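PDB 5D2E: MlnE from Bacillus amyloliquefaciens subsp. plantarum, which forms the N-terminal B-type ketoreductase of a macrolactin polyketide synthase, binds NADP and probably reduces beta-keto groups of the growing chain. Local coordinates for residues G356-A361 / F402-S407. Residues are numbered along the deposited sequence; the frame is centred on the assembly and turned at random.
Sequences GILHSA and FFVMFS. With NAP (NADP nicotinamide-adenine-dinucleotide phosphate), chain B.
Residues 356-359 pair in parallel with 402-407, Ile357 beside Phe403 and His359 beside Met405, as neighbouring central strands of the Rossmann-type fold of the ketoreductase, their axes 4.8 Å apart. In the backbone hydrogen bonds Ile357 donates its N-H to Phe402 O and accepts Val404 N at its O; His359 N then meets Val404 O at 2.8 Å, nearly in line with the C=O bond, and His359 O accepts Phe406 N. With CG between N and the carbonyl carbon (chi1 61°), the Phe402 ring swings across to the neighbouring strand; Gly356, having no side chain, lets it lie directly against CA, 3.9 Å from the ring centroid, a CH-pi contact. On the sheet face that carries Phe402, Leu358 CD2 reaches Val404 CB at 3.7 Å, branched apolar groups that fill the interface with helix 477-488. On the face with Ile357 and His359, Ile357 CD1 packs on Phe403 CD2, and the His359 ring, its ND1 hydrogen-bonded to Thr279 OG1, has Met405 CG at its edge. Both strand ends reach the cofactor: small Ser360 packs OG against Phe406 CD2, Ser407 O lies 3.2 Å from nicotinamide C6N, and Ser360 O accepts a 2.9 Å hydrogen bond from nicotinamide-ribose O3D.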
# COMPACT_ATOMS: atom_id res chain seq x y z
N GLY A 356 18.64 7.94 10.67
CA GLY A 356 17.53 6.97 10.60
C GLY A 356 16.17 7.66 10.58
O GLY A 356 16.06 8.73 11.20
N ILE A 357 15.18 7.04 9.90
CA ILE A 357 13.81 7.55 9.83
C ILE A 357 12.85 6.39 10.19
O ILE A 357 12.95 5.29 9.57
CB ILE A 357 13.45 8.09 8.46
CG1 ILE A 357 14.35 9.24 8.14
CG2 ILE A 357 11.95 8.50 8.36
CD1 ILE A 357 14.11 9.84 6.78
N LEU A 358 11.91 6.67 11.11
CA LEU A 358 10.74 5.84 11.37
C LEU A 358 9.57 6.69 10.92
O LEU A 358 9.37 7.81 11.41
CB LEU A 358 10.55 5.51 12.84
CG LEU A 358 11.58 4.67 13.56
CD1 LEU A 358 11.12 4.41 14.98
CD2 LEU A 358 11.80 3.31 12.88
N HIS A 359 8.85 6.19 9.93
CA HIS A 359 7.75 6.98 9.32
C HIS A 359 6.44 6.48 9.82
O HIS A 359 5.92 5.49 9.33
CB HIS A 359 7.88 6.92 7.80
CG HIS A 359 6.83 7.67 7.04
ND1 HIS A 359 6.32 8.88 7.42
CD2 HIS A 359 6.18 7.33 5.89
CE1 HIS A 359 5.44 9.30 6.51
NE2 HIS A 359 5.35 8.36 5.58
N SER A 360 5.90 7.18 10.86
CA SER A 360 4.70 6.72 11.57
C SER A 360 3.53 7.66 11.32
O SER A 360 2.42 7.38 11.77
CB SER A 360 4.96 6.67 13.10
OG SER A 360 3.99 5.92 13.75
N ALA A 361 3.76 8.76 10.62
CA ALA A 361 2.71 9.70 10.31
C ALA A 361 1.60 9.02 9.52
O ALA A 361 1.84 8.19 8.61
CB ALA A 361 3.26 10.86 9.49
N PHE A 402 18.72 3.29 8.54
CA PHE A 402 17.40 2.67 8.35
C PHE A 402 16.36 3.69 7.92
O PHE A 402 16.51 4.95 8.15
CB PHE A 402 16.92 1.83 9.56
CG PHE A 402 16.77 2.63 10.82
CD1 PHE A 402 15.66 3.43 11.00
CD2 PHE A 402 17.80 2.66 11.76
CE1 PHE A 402 15.49 4.19 12.13
CE2 PHE A 402 17.65 3.44 12.91
CZ PHE A 402 16.51 4.22 13.08
N PHE A 403 15.41 3.18 7.14
CA PHE A 403 14.23 3.95 6.67
C PHE A 403 13.11 2.95 6.82
O PHE A 403 13.04 1.98 6.05
CB PHE A 403 14.44 4.38 5.20
CG PHE A 403 13.36 5.29 4.63
CD1 PHE A 403 12.16 4.78 4.21
CD2 PHE A 403 13.58 6.65 4.45
CE1 PHE A 403 11.19 5.60 3.66
CE2 PHE A 403 12.63 7.48 3.87
CZ PHE A 403 11.43 6.95 3.46
N VAL A 404 12.28 3.13 7.85
CA VAL A 404 11.27 2.16 8.22
C VAL A 404 9.89 2.79 8.13
O VAL A 404 9.66 3.84 8.70
CB VAL A 404 11.46 1.56 9.63
CG1 VAL A 404 10.37 0.53 9.93
CG2 VAL A 404 12.86 0.92 9.78
N MET A 405 9.04 2.18 7.33
CA MET A 405 7.68 2.62 7.14
C MET A 405 6.71 1.78 8.01
O MET A 405 6.68 0.54 7.98
CB MET A 405 7.35 2.53 5.66
CG MET A 405 8.16 3.54 4.84
SD MET A 405 8.15 3.10 3.09
CE MET A 405 9.39 1.84 3.22
N PHE A 406 5.86 2.48 8.78
CA PHE A 406 4.80 1.82 9.62
C PHE A 406 3.56 1.66 8.78
O PHE A 406 2.72 2.58 8.65
CB PHE A 406 4.55 2.65 10.90
CG PHE A 406 5.62 2.49 11.99
CD1 PHE A 406 6.81 1.78 11.78
CD2 PHE A 406 5.43 3.02 13.24
CE1 PHE A 406 7.75 1.58 12.77
CE2 PHE A 406 6.39 2.82 14.24
CZ PHE A 406 7.53 2.11 14.02
N SER A 407 3.48 0.50 8.14
CA SER A 407 2.39 0.19 7.27
C SER A 407 1.32 -0.56 8.10
O SER A 407 1.36 -0.57 9.33
CB SER A 407 2.94 -0.61 6.08
OG SER A 407 1.94 -0.78 5.09
PA NAP B . -1.69 8.37 15.76
O1A NAP B . -1.50 8.39 17.30
O2A NAP B . -2.76 9.18 15.05
O5B NAP B . -0.28 8.93 15.23
C5B NAP B . -0.14 9.27 13.86
C4B NAP B . 0.50 10.64 13.90
O4B NAP B . 0.68 11.07 12.53
C3B NAP B . -0.35 11.74 14.58
O3B NAP B . 0.27 12.18 15.80
C2B NAP B . -0.36 12.90 13.57
O2B NAP B . -0.13 14.13 14.19
C1B NAP B . 0.75 12.48 12.58
N9A NAP B . 0.55 12.95 11.21
C8A NAP B . -0.55 12.74 10.39
N7A NAP B . -0.40 13.39 9.18
C5A NAP B . 0.83 13.95 9.20
C6A NAP B . 1.62 14.75 8.29
N6A NAP B . 1.08 15.02 7.06
N1A NAP B . 2.86 15.24 8.73
C2A NAP B . 3.33 14.92 9.95
N3A NAP B . 2.64 14.17 10.86
C4A NAP B . 1.43 13.68 10.55
O3 NAP B . -1.81 6.83 15.22
PN NAP B . -0.96 5.55 15.75
O1N NAP B . -1.91 4.52 16.34
O2N NAP B . 0.27 6.11 16.40
O5D NAP B . -0.40 4.83 14.41
C5D NAP B . 0.84 5.39 13.88
C4D NAP B . 1.22 4.75 12.53
O4D NAP B . 1.20 3.33 12.58
C3D NAP B . 0.18 5.16 11.47
O3D NAP B . 0.86 5.51 10.28
C2D NAP B . -0.71 3.94 11.31
O2D NAP B . -1.33 3.88 9.99
C1D NAP B . 0.23 2.75 11.66
N1N NAP B . -0.56 1.62 12.21
C2N NAP B . -1.09 1.67 13.49
C3N NAP B . -1.86 0.64 14.06
C7N NAP B . -2.42 0.72 15.50
O7N NAP B . -3.15 -0.18 15.94
N7N NAP B . -2.14 1.72 16.34
C4N NAP B . -2.12 -0.48 13.25
C5N NAP B . -1.62 -0.51 11.94
C6N NAP B . -0.83 0.54 11.44
P2B NAP B . -0.61 15.58 13.59
O1X NAP B . -2.12 15.56 13.40
O2X NAP B . -0.10 16.63 14.63
O3X NAP B . 0.08 15.71 12.26